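PDB 3WOZ: CLIP-associating protein 2 from Mus musculus, which probably binds tubulin through its TOG domains and contributes to the control of microtubule dynamics. Local coordinates for residues I74-L88 against I114-I127. Sequence-based numbering, arbitrary orientation.
Sequences IQVHKDDLQDWLFVL and ITRESFPNDLQFNI
Two helix-to-helix turns pack side by side in this all-helical TOG domain, an array of HEAT-repeat type. One joins helices 60-77 and 85-96, the other helices 102-118 and 121-133. F119, in the second turn, sets its ring against L81, L85 and L88 of the first. L85 CD1 lies over one face, 3.7 Å from the ring centroid and 16° off its normal, a CH-pi contact. L81 CB meets the ring edge, 3.8 Å from F119 CE1. With chi1 at 179°, L85 carries its CG away from the backbone N and seats the side chain as a knob among T115, L123, Q124 and I127. I127 CD1 packs 3.6 Å from L85 CG. Nearer the end of helix 60-77, I74 CG2 touches I114 CG2 at 3.7 Å and also reaches S118 OG. S118 OG donates a hydrogen bond to I114 O, from above the carbonyl plane, and T115 OG1 is hydrogen-bonded to A111 O. K78 CD packs 3.7 Å from S118 CB. Replacing F119 with an alanine would probably open a gap between the turns and leave L85 CD1 without its aromatic face. Water links Q75 NE2 to E117 OE2, and K78 O weakly to S118 O. Apolar packing therefore carries the join, with solvent bridging its polar margin.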
loop_
_atom_site.group_PDB
_atom_site.type_symbol
_atom_site.label_atom_id
_atom_site.label_comp_id
_atom_site.label_asym_id
_atom_site.label_seq_id
_atom_site.Cartn_x
_atom_site.Cartn_y
_atom_site.Cartn_z
ATOM N N ILE A 74 3.211 4.267 -12.469
ATOM C CA ILE A 74 1.958 3.585 -12.181
ATOM C C ILE A 74 0.883 3.939 -13.218
ATOM O O ILE A 74 0.214 3.052 -13.745
ATOM C CB ILE A 74 1.449 3.882 -10.747
ATOM C CG1 ILE A 74 2.422 3.325 -9.700
ATOM C CG2 ILE A 74 0.060 3.295 -10.537
ATOM C CD1 ILE A 74 2.313 3.987 -8.336
ATOM N N GLN A 75 0.731 5.228 -13.515
ATOM C CA GLN A 75 -0.295 5.679 -14.461
ATOM C C GLN A 75 -0.117 5.112 -15.873
ATOM O O GLN A 75 -1.094 4.787 -16.536
ATOM C CB GLN A 75 -0.389 7.206 -14.483
ATOM C CG GLN A 75 -1.120 7.769 -13.273
ATOM C CD GLN A 75 -0.956 9.268 -13.112
ATOM O OE1 GLN A 75 -0.116 9.891 -13.763
ATOM N NE2 GLN A 75 -1.760 9.854 -12.235
ATOM N N VAL A 76 1.130 4.967 -16.310
ATOM C CA VAL A 76 1.425 4.461 -17.650
ATOM C C VAL A 76 1.325 2.931 -17.742
ATOM O O VAL A 76 0.809 2.404 -18.725
ATOM C CB VAL A 76 2.803 4.987 -18.155
ATOM C CG1 VAL A 76 3.323 4.185 -19.357
ATOM C CG2 VAL A 76 2.707 6.473 -18.494
ATOM N N HIS A 77 1.778 2.228 -16.705
ATOM C CA HIS A 77 1.940 0.775 -16.767
ATOM C C HIS A 77 1.030 -0.051 -15.854
ATOM O O HIS A 77 1.222 -1.265 -15.742
ATOM C CB HIS A 77 3.405 0.393 -16.506
ATOM C CG HIS A 77 4.350 0.848 -17.573
ATOM N ND1 HIS A 77 5.265 1.860 -17.373
ATOM C CD2 HIS A 77 4.517 0.435 -18.851
ATOM C CE1 HIS A 77 5.959 2.048 -18.482
ATOM N NE2 HIS A 77 5.521 1.200 -19.395
ATOM N N LYS A 78 0.041 0.585 -15.225
ATOM C CA LYS A 78 -0.858 -0.109 -14.286
ATOM C C LYS A 78 -1.413 -1.463 -14.773
ATOM O O LYS A 78 -1.541 -2.399 -13.981
ATOM C CB LYS A 78 -2.002 0.808 -13.823
ATOM C CG LYS A 78 -2.808 1.474 -14.944
ATOM C CD LYS A 78 -3.863 2.407 -14.362
ATOM C CE LYS A 78 -4.621 3.171 -15.444
ATOM N NZ LYS A 78 -5.682 2.340 -16.076
ATOM N N ASP A 79 -1.732 -1.560 -16.066
ATOM C CA ASP A 79 -2.273 -2.796 -16.653
ATOM C C ASP A 79 -1.301 -3.966 -16.548
ATOM O O ASP A 79 -1.719 -5.121 -16.467
ATOM C CB ASP A 79 -2.649 -2.586 -18.123
ATOM C CG ASP A 79 -3.802 -1.609 -18.312
ATOM O OD1 ASP A 79 -4.594 -1.392 -17.366
ATOM O OD2 ASP A 79 -3.922 -1.060 -19.426
ATOM N N ASP A 80 -0.008 -3.654 -16.543
ATOM C CA ASP A 80 1.045 -4.663 -16.571
ATOM C C ASP A 80 1.792 -4.809 -15.239
ATOM O O ASP A 80 2.850 -5.433 -15.187
ATOM C CB ASP A 80 2.027 -4.341 -17.701
ATOM C CG ASP A 80 1.369 -4.363 -19.070
ATOM O OD1 ASP A 80 0.996 -5.463 -19.546
ATOM O OD2 ASP A 80 1.226 -3.278 -19.676
ATOM N N LEU A 81 1.224 -4.257 -14.167
ATOM C CA LEU A 81 1.907 -4.184 -12.869
ATOM C C LEU A 81 1.245 -4.981 -11.745
ATOM O O LEU A 81 1.602 -4.822 -10.573
ATOM C CB LEU A 81 2.065 -2.717 -12.435
ATOM C CG LEU A 81 3.121 -1.869 -13.146
ATOM C CD1 LEU A 81 2.952 -0.397 -12.793
ATOM C CD2 LEU A 81 4.532 -2.344 -12.813
ATOM N N GLN A 82 0.297 -5.846 -12.091
ATOM C CA GLN A 82 -0.457 -6.590 -11.077
ATOM C C GLN A 82 0.399 -7.538 -10.230
ATOM O O GLN A 82 0.134 -7.723 -9.037
ATOM C CB GLN A 82 -1.651 -7.318 -11.704
ATOM C CG GLN A 82 -2.827 -6.377 -11.969
ATOM C CD GLN A 82 -4.002 -7.040 -12.673
ATOM O OE1 GLN A 82 -4.202 -8.253 -12.585
ATOM N NE2 GLN A 82 -4.793 -6.235 -13.370
ATOM N N ASP A 83 1.430 -8.114 -10.844
ATOM C CA ASP A 83 2.339 -9.020 -10.144
ATOM C C ASP A 83 3.336 -8.275 -9.258
ATOM O O ASP A 83 3.949 -8.874 -8.374
ATOM C CB ASP A 83 3.085 -9.917 -11.139
ATOM C CG ASP A 83 2.162 -10.874 -11.872
ATOM O OD1 ASP A 83 2.349 -11.054 -13.091
ATOM O OD2 ASP A 83 1.249 -11.448 -11.239
ATOM N N TRP A 84 3.490 -6.973 -9.497
ATOM C CA TRP A 84 4.380 -6.132 -8.700
ATOM C C TRP A 84 3.612 -5.379 -7.614
ATOM O O TRP A 84 4.214 -4.724 -6.753
ATOM C CB TRP A 84 5.144 -5.151 -9.603
ATOM C CG TRP A 84 6.252 -4.407 -8.893
ATOM C CD1 TRP A 84 7.356 -4.951 -8.301
ATOM C CD2 TRP A 84 6.354 -2.987 -8.700
ATOM N NE1 TRP A 84 8.137 -3.961 -7.752
ATOM C CE2 TRP A 84 7.546 -2.747 -7.983
ATOM C CE3 TRP A 84 5.552 -1.895 -9.067
ATOM C CZ2 TRP A 84 7.960 -1.459 -7.624
ATOM C CZ3 TRP A 84 5.962 -0.619 -8.711
ATOM C CH2 TRP A 84 7.159 -0.412 -7.997
ATOM N N LEU A 85 2.284 -5.487 -7.650
ATOM C CA LEU A 85 1.417 -4.714 -6.769
ATOM C C LEU A 85 1.667 -4.966 -5.277
ATOM O O LEU A 85 1.646 -4.022 -4.483
ATOM C CB LEU A 85 -0.066 -4.918 -7.124
ATOM C CG LEU A 85 -1.114 -4.181 -6.275
ATOM C CD1 LEU A 85 -0.910 -2.658 -6.283
ATOM C CD2 LEU A 85 -2.537 -4.544 -6.695
ATOM N N PHE A 86 1.909 -6.223 -4.903
ATOM C CA PHE A 86 2.199 -6.548 -3.505
ATOM C C PHE A 86 3.366 -5.706 -2.996
ATOM O O PHE A 86 3.288 -5.115 -1.923
ATOM C CB PHE A 86 2.491 -8.046 -3.308
ATOM C CG PHE A 86 3.041 -8.379 -1.942
ATOM C CD1 PHE A 86 4.417 -8.451 -1.727
ATOM C CD2 PHE A 86 2.182 -8.593 -0.864
ATOM C CE1 PHE A 86 4.931 -8.746 -0.459
ATOM C CE2 PHE A 86 2.681 -8.887 0.400
ATOM C CZ PHE A 86 4.059 -8.968 0.605
ATOM N N VAL A 87 4.439 -5.655 -3.781
ATOM C CA VAL A 87 5.645 -4.918 -3.423
ATOM C C VAL A 87 5.379 -3.412 -3.380
ATOM O O VAL A 87 5.721 -2.755 -2.407
ATOM C CB VAL A 87 6.817 -5.247 -4.386
ATOM C CG1 VAL A 87 7.945 -4.234 -4.244
ATOM C CG2 VAL A 87 7.330 -6.672 -4.137
ATOM N N LEU A 88 4.750 -2.883 -4.428
ATOM C CA LEU A 88 4.444 -1.461 -4.508
ATOM C C LEU A 88 3.657 -0.979 -3.292
ATOM O O LEU A 88 4.060 -0.029 -2.621
ATOM C CB LEU A 88 3.672 -1.157 -5.794
ATOM C CG LEU A 88 3.090 0.247 -5.983
ATOM C CD1 LEU A 88 4.197 1.301 -6.022
ATOM C CD2 LEU A 88 2.232 0.295 -7.252
ATOM N N ILE A 114 -2.562 7.257 -5.989
ATOM C CA ILE A 114 -2.461 6.813 -7.378
ATOM C C ILE A 114 -2.635 5.291 -7.456
ATOM O O ILE A 114 -3.442 4.800 -8.240
ATOM C CB ILE A 114 -1.106 7.248 -8.017
ATOM C CG1 ILE A 114 -0.963 8.776 -8.020
ATOM C CG2 ILE A 114 -0.940 6.680 -9.428
ATOM C CD1 ILE A 114 -2.050 9.518 -8.755
ATOM N N THR A 115 -1.887 4.564 -6.629
ATOM C CA THR A 115 -2.007 3.104 -6.529
ATOM C C THR A 115 -3.454 2.687 -6.307
ATOM O O THR A 115 -3.973 1.840 -7.024
ATOM C CB THR A 115 -1.140 2.542 -5.378
ATOM O OG1 THR A 115 0.219 2.935 -5.580
ATOM C CG2 THR A 115 -1.214 1.007 -5.320
ATOM N N ARG A 116 -4.098 3.304 -5.324
ATOM C CA ARG A 116 -5.453 2.933 -4.919
ATOM C C ARG A 116 -6.478 3.060 -6.039
ATOM O O ARG A 116 -7.425 2.273 -6.099
ATOM C CB ARG A 116 -5.883 3.766 -3.715
ATOM C CG ARG A 116 -6.892 3.093 -2.789
ATOM C CD ARG A 116 -6.867 3.771 -1.411
ATOM N NE ARG A 116 -7.006 5.216 -1.562
ATOM C CZ ARG A 116 -6.118 6.127 -1.176
ATOM N NH1 ARG A 116 -4.984 5.789 -0.563
ATOM N NH2 ARG A 116 -6.389 7.401 -1.395
ATOM N N GLU A 117 -6.280 4.038 -6.923
ATOM C CA GLU A 117 -7.206 4.265 -8.031
ATOM C C GLU A 117 -6.773 3.585 -9.332
ATOM O O GLU A 117 -7.477 3.672 -10.334
ATOM C CB GLU A 117 -7.438 5.774 -8.259
ATOM C CG GLU A 117 -6.249 6.526 -8.863
ATOM C CD GLU A 117 -6.459 8.041 -8.925
ATOM O OE1 GLU A 117 -7.272 8.579 -8.146
ATOM O OE2 GLU A 117 -5.796 8.700 -9.752
ATOM N N SER A 118 -5.629 2.905 -9.314
ATOM C CA SER A 118 -5.069 2.333 -10.544
ATOM C C SER A 118 -5.171 0.800 -10.670
ATOM O O SER A 118 -4.850 0.245 -11.713
ATOM C CB SER A 118 -3.608 2.763 -10.716
ATOM O OG SER A 118 -3.477 4.175 -10.682
ATOM N N PHE A 119 -5.616 0.126 -9.615
ATOM C CA PHE A 119 -5.587 -1.341 -9.585
ATOM C C PHE A 119 -6.922 -1.910 -9.128
ATOM O O PHE A 119 -7.644 -1.237 -8.402
ATOM C CB PHE A 119 -4.466 -1.829 -8.660
ATOM C CG PHE A 119 -3.086 -1.520 -9.160
ATOM C CD1 PHE A 119 -2.466 -2.351 -10.094
ATOM C CD2 PHE A 119 -2.394 -0.405 -8.690
ATOM C CE1 PHE A 119 -1.184 -2.072 -10.554
ATOM C CE2 PHE A 119 -1.112 -0.116 -9.149
ATOM C CZ PHE A 119 -0.504 -0.950 -10.081
ATOM N N PRO A 120 -7.248 -3.161 -9.529
ATOM C CA PRO A 120 -8.512 -3.751 -9.067
ATOM C C PRO A 120 -8.606 -3.761 -7.545
ATOM O O PRO A 120 -7.610 -4.009 -6.870
ATOM C CB PRO A 120 -8.463 -5.185 -9.611
ATOM C CG PRO A 120 -7.508 -5.130 -10.758
ATOM C CD PRO A 120 -6.489 -4.086 -10.392
ATOM N N ASN A 121 -9.797 -3.483 -7.024
ATOM C CA ASN A 121 -10.008 -3.369 -5.584
ATOM C C ASN A 121 -9.800 -4.680 -4.815
ATOM O O ASN A 121 -9.165 -4.684 -3.757
ATOM C CB ASN A 121 -11.395 -2.788 -5.287
ATOM C CG ASN A 121 -11.513 -1.309 -5.655
ATOM O OD1 ASN A 121 -10.552 -0.542 -5.541
ATOM N ND2 ASN A 121 -12.708 -0.902 -6.080
ATOM N N ASP A 122 -10.339 -5.780 -5.343
ATOM C CA ASP A 122 -10.216 -7.086 -4.688
ATOM C C ASP A 122 -8.753 -7.473 -4.486
ATOM O O ASP A 122 -8.364 -7.872 -3.385
ATOM C CB ASP A 122 -10.998 -8.183 -5.441
ATOM C CG ASP A 122 -10.537 -8.370 -6.883
ATOM O OD1 ASP A 122 -9.986 -7.420 -7.491
ATOM O OD2 ASP A 122 -10.741 -9.482 -7.419
ATOM N N LEU A 123 -7.951 -7.314 -5.539
ATOM C CA LEU A 123 -6.509 -7.592 -5.497
ATOM C C LEU A 123 -5.772 -6.737 -4.456
ATOM O O LEU A 123 -4.934 -7.250 -3.701
ATOM C CB LEU A 123 -5.869 -7.390 -6.876
ATOM C CG LEU A 123 -6.270 -8.250 -8.085
ATOM C CD1 LEU A 123 -5.393 -7.874 -9.265
ATOM C CD2 LEU A 123 -6.168 -9.754 -7.822
ATOM N N GLN A 124 -6.081 -5.440 -4.424
ATOM C CA GLN A 124 -5.539 -4.536 -3.406
ATOM C C GLN A 124 -5.932 -5.014 -2.015
ATOM O O GLN A 124 -5.097 -5.081 -1.116
ATOM C CB GLN A 124 -6.078 -3.119 -3.583
ATOM C CG GLN A 124 -5.653 -2.391 -4.834
ATOM C CD GLN A 124 -6.079 -0.941 -4.780
ATOM O OE1 GLN A 124 -6.846 -0.468 -5.618
ATOM N NE2 GLN A 124 -5.614 -0.236 -3.761
ATOM N N PHE A 125 -7.214 -5.328 -1.846
ATOM C CA PHE A 125 -7.751 -5.734 -0.549
ATOM C C PHE A 125 -7.101 -7.014 -0.028
ATOM O O PHE A 125 -6.813 -7.126 1.166
ATOM C CB PHE A 125 -9.271 -5.898 -0.616
ATOM C CG PHE A 125 -9.916 -6.125 0.725
ATOM C CD1 PHE A 125 -10.323 -7.402 1.107
ATOM C CD2 PHE A 125 -10.100 -5.067 1.612
ATOM C CE1 PHE A 125 -10.919 -7.620 2.350
ATOM C CE2 PHE A 125 -10.693 -5.272 2.858
ATOM C CZ PHE A 125 -11.102 -6.553 3.229
ATOM N N ASN A 126 -6.865 -7.964 -0.931
ATOM C CA ASN A 126 -6.276 -9.250 -0.566
ATOM C C ASN A 126 -4.838 -9.096 -0.094
ATOM O O ASN A 126 -4.418 -9.759 0.854
ATOM C CB ASN A 126 -6.371 -10.248 -1.725
ATOM C CG ASN A 126 -7.808 -10.647 -2.045
ATOM O OD1 ASN A 126 -8.092 -11.133 -3.140
ATOM N ND2 ASN A 126 -8.720 -10.439 -1.097
ATOM N N ILE A 127 -4.096 -8.204 -0.750
ATOM C CA ILE A 127 -2.749 -7.846 -0.318
ATOM C C ILE A 127 -2.787 -7.219 1.071
ATOM O O ILE A 127 -1.932 -7.506 1.910
ATOM C CB ILE A 127 -2.069 -6.894 -1.323
ATOM C CG1 ILE A 127 -1.657 -7.671 -2.575
ATOM C CG2 ILE A 127 -0.856 -6.195 -0.698
ATOM C CD1 ILE A 127 -1.562 -6.827 -3.803
HETATM O O HOH W 1 -3.929 8.323 -11.551
HETATM O O HOH W 2 -4.105 -2.623 -13.278
#